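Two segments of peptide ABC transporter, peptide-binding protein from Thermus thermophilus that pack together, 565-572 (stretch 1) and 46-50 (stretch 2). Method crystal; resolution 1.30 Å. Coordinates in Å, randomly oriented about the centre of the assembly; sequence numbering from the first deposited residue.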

ATOM      1  N   ALA A 565       2.460 -13.161  10.533  1.00  9.91           N
ATOM      2  CA  ALA A 565       2.941 -12.148   9.610  1.00 10.25           C
ATOM      3  C   ALA A 565       4.436 -11.933   9.813  1.00 10.63           C
ATOM      4  O   ALA A 565       4.989 -12.262  10.865  1.00 11.81           O
ATOM      5  CB  ALA A 565       2.191 -10.836   9.836  1.00 11.73           C
ATOM      6  N   SER A 566       5.089 -11.394   8.792  1.00 11.85           N
ATOM      7  CA  SER A 566       6.512 -11.094   8.860  1.00 11.82           C
ATOM      8  C   SER A 566       6.687  -9.770   8.131  1.00 11.63           C
ATOM      9  O   SER A 566       5.717  -9.200   7.639  1.00 13.23           O
ATOM     10  CB  SER A 566       7.336 -12.184   8.175  1.00 11.91           C
ATOM     11  OG  SER A 566       7.100 -12.190   6.780  1.00 12.97           O
ATOM     12  N   ALA A 567       7.917  -9.282   8.058  1.00 12.40           N
ATOM     13  CA  ALA A 567       8.176  -8.012   7.391  1.00 12.21           C
ATOM     14  C   ALA A 567       7.599  -7.942   5.980  1.00 12.57           C
ATOM     15  O   ALA A 567       7.058  -6.913   5.574  1.00 13.00           O
ATOM     16  CB  ALA A 567       9.673  -7.743   7.351  1.00 13.63           C
ATOM     17  N   TYR A 568       7.699  -9.042   5.239  1.00 10.96           N
ATOM     18  CA  TYR A 568       7.212  -9.064   3.868  1.00 10.54           C
ATOM     19  C   TYR A 568       6.286 -10.224   3.497  1.00  9.72           C
ATOM     20  O   TYR A 568       6.102 -10.513   2.316  1.00 10.16           O
ATOM     21  CB  TYR A 568       8.403  -9.022   2.904  1.00 10.58           C
ATOM     22  CG  TYR A 568       9.197  -7.734   2.971  1.00 10.13           C
ATOM     23  CD1 TYR A 568      10.469  -7.701   3.539  1.00 10.10           C
ATOM     24  CD2 TYR A 568       8.682  -6.550   2.441  1.00  9.14           C
ATOM     25  CE1 TYR A 568      11.215  -6.521   3.570  1.00  9.69           C
ATOM     26  CE2 TYR A 568       9.417  -5.363   2.467  1.00 10.15           C
ATOM     27  CZ  TYR A 568      10.683  -5.359   3.030  1.00 10.47           C
ATOM     28  OH  TYR A 568      11.433  -4.202   3.029  1.00 11.50           O
ATOM     29  N   SER A 569       5.696 -10.886   4.490  1.00 10.25           N
ATOM     30  CA  SER A 569       4.788 -11.992   4.195  1.00 10.41           C
ATOM     31  C   SER A 569       3.657 -11.484   3.301  1.00 10.17           C
ATOM     32  O   SER A 569       3.101 -10.408   3.540  1.00 10.35           O
ATOM     33  CB  SER A 569       4.217 -12.582   5.489  1.00 10.36           C
ATOM     34  OG  SER A 569       3.547 -11.604   6.266  1.00 10.83           O
ATOM     35  N   GLY A 570       3.323 -12.256   2.272  1.00 10.45           N
ATOM     36  CA  GLY A 570       2.279 -11.846   1.348  1.00 11.12           C
ATOM     37  C   GLY A 570       2.726 -10.652   0.522  1.00 11.62           C
ATOM     38  O   GLY A 570       1.915  -9.989  -0.124  1.00 13.54           O
ATOM     39  N   GLY A 571       4.028 -10.383   0.553  1.00 10.58           N
ATOM     40  CA  GLY A 571       4.589  -9.268  -0.183  1.00 11.97           C
ATOM     41  C   GLY A 571       4.687  -7.993   0.637  1.00 11.11           C
ATOM     42  O   GLY A 571       5.763  -7.411   0.758  1.00 11.64           O
ATOM     43  N   TYR A 572       3.567  -7.575   1.221  1.00 11.62           N
ATOM     44  CA  TYR A 572       3.504  -6.340   1.998  1.00 11.76           C
ATOM     45  C   TYR A 572       3.645  -6.475   3.505  1.00 12.51           C
ATOM     46  O   TYR A 572       3.537  -5.487   4.231  1.00 14.50           O
ATOM     47  CB  TYR A 572       2.204  -5.611   1.675  1.00 12.06           C
ATOM     48  CG  TYR A 572       2.141  -5.112   0.254  1.00 14.19           C
ATOM     49  CD1 TYR A 572       2.828  -3.961  -0.131  1.00 14.37           C
ATOM     50  CD2 TYR A 572       1.395  -5.789  -0.709  1.00 17.32           C
ATOM     51  CE1 TYR A 572       2.772  -3.495  -1.442  1.00 16.93           C
ATOM     52  CE2 TYR A 572       1.332  -5.331  -2.022  1.00 19.16           C
ATOM     53  CZ  TYR A 572       2.022  -4.184  -2.379  1.00 18.51           C
ATOM     54  OH  TYR A 572       1.954  -3.725  -3.675  1.00 21.75           O
TER
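Stretch 2 46-50: GFNAD

Stretch 2 leaves a strand at Gly-46 and Phe-47, continues as loop, and lies against a stretch 1 that has no regular helix or strand but folds into a type II beta turn from Tyr-568 to Gly-571, closed by Gly-571 N to Tyr-568 O at 2.7 Å. The two run in opposite senses: the CA of Phe-47 lies 5.0 Å from the CA of Gly-570, and further along stretch 2 the CA of Ala-49 lies 4.5 Å from the CA of Ser-569. Phe-47 covers the most surface. Its CA-to-CB bond points toward the turn, and its chi1 of -160° (t) lays the ring beside Tyr-568, whose O meets the ring edge 3.2 Å from Phe-47 CD1, while Tyr-568 CB makes an apolar contact with Phe-47 CE1 at 4.0 Å. The backbone of Phe-47 anchors the same corner: Gly-570 N donates a nearly straight hydrogen bond to Phe-47 O, 2.8 Å long. Gly-570 has phi 69°, a positive value that favours glycine. Ala-49 comes next in area, its CA packing 4.0 Å from Ser-569 CB. The CA-to-CB bond of Ser-566 points toward stretch 2, and its OG lies 3.2 Å from Ala-49 O, at best a weak hydrogen bond. Within stretch 1, Ser-566 N donates to Ser-569 OG at 3.0 Å, tying together the two serines that touch Ala-49.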

ATOM      1  N   GLY A  46       2.988 -17.297  -4.326  1.00  9.65           N
ATOM      2  CA  GLY A  46       2.857 -16.507  -3.115  1.00  9.61           C
ATOM      3  C   GLY A  46       4.220 -16.185  -2.531  1.00  9.70           C
ATOM      4  O   GLY A  46       5.245 -16.596  -3.078  1.00 10.33           O
ATOM      5  N   PHE A  47       4.239 -15.431  -1.437  1.00  9.82           N
ATOM      6  CA  PHE A  47       5.488 -15.077  -0.764  1.00  9.88           C
ATOM      7  C   PHE A  47       5.220 -15.337   0.716  1.00  9.39           C
ATOM      8  O   PHE A  47       4.373 -14.680   1.325  1.00  9.75           O
ATOM      9  CB  PHE A  47       5.831 -13.603  -1.010  1.00 10.83           C
ATOM     10  CG  PHE A  47       7.285 -13.272  -0.789  1.00 10.81           C
ATOM     11  CD1 PHE A  47       7.674 -12.400   0.226  1.00 11.47           C
ATOM     12  CD2 PHE A  47       8.270 -13.828  -1.604  1.00 11.38           C
ATOM     13  CE1 PHE A  47       9.021 -12.088   0.425  1.00 12.41           C
ATOM     14  CE2 PHE A  47       9.617 -13.522  -1.414  1.00 13.40           C
ATOM     15  CZ  PHE A  47       9.991 -12.650  -0.398  1.00 13.24           C
ATOM     16  N   ASN A  48       5.931 -16.303   1.295  1.00  9.83           N
ATOM     17  CA  ASN A  48       5.689 -16.670   2.684  1.00 10.34           C
ATOM     18  C   ASN A  48       6.418 -15.868   3.754  1.00  9.78           C
ATOM     19  O   ASN A  48       7.174 -14.946   3.458  1.00 10.79           O
ATOM     20  CB  ASN A  48       5.933 -18.176   2.884  1.00 10.60           C
ATOM     21  CG  ASN A  48       7.386 -18.579   2.694  1.00 10.63           C
ATOM     22  OD1 ASN A  48       8.300 -17.795   2.933  1.00 11.24           O
ATOM     23  ND2 ASN A  48       7.600 -19.826   2.286  1.00 13.09           N
ATOM     24  N   ALA A  49       6.177 -16.235   5.010  1.00 10.58           N
ATOM     25  CA  ALA A  49       6.774 -15.546   6.150  1.00 10.85           C
ATOM     26  C   ALA A  49       8.290 -15.661   6.200  1.00 12.59           C
ATOM     27  O   ALA A  49       8.954 -14.847   6.839  1.00 12.93           O
ATOM     28  CB  ALA A  49       6.165 -16.067   7.449  1.00 11.81           C
ATOM     29  N   ASP A  50       8.830 -16.675   5.532  1.00 12.63           N
ATOM     30  CA  ASP A  50      10.274 -16.888   5.483  1.00 13.45           C
ATOM     31  C   ASP A  50      10.873 -16.131   4.302  1.00 13.63           C
ATOM     32  O   ASP A  50      12.032 -16.341   3.941  1.00 14.81           O
ATOM     33  CB  ASP A  50      10.581 -18.382   5.356  1.00 15.25           C
ATOM     34  CG  ASP A  50      10.386 -19.134   6.661  1.00 15.13           C
ATOM     35  OD1 ASP A  50      10.161 -20.361   6.610  1.00 18.41           O
ATOM     36  OD2 ASP A  50      10.474 -18.506   7.738  1.00 16.92           O
TER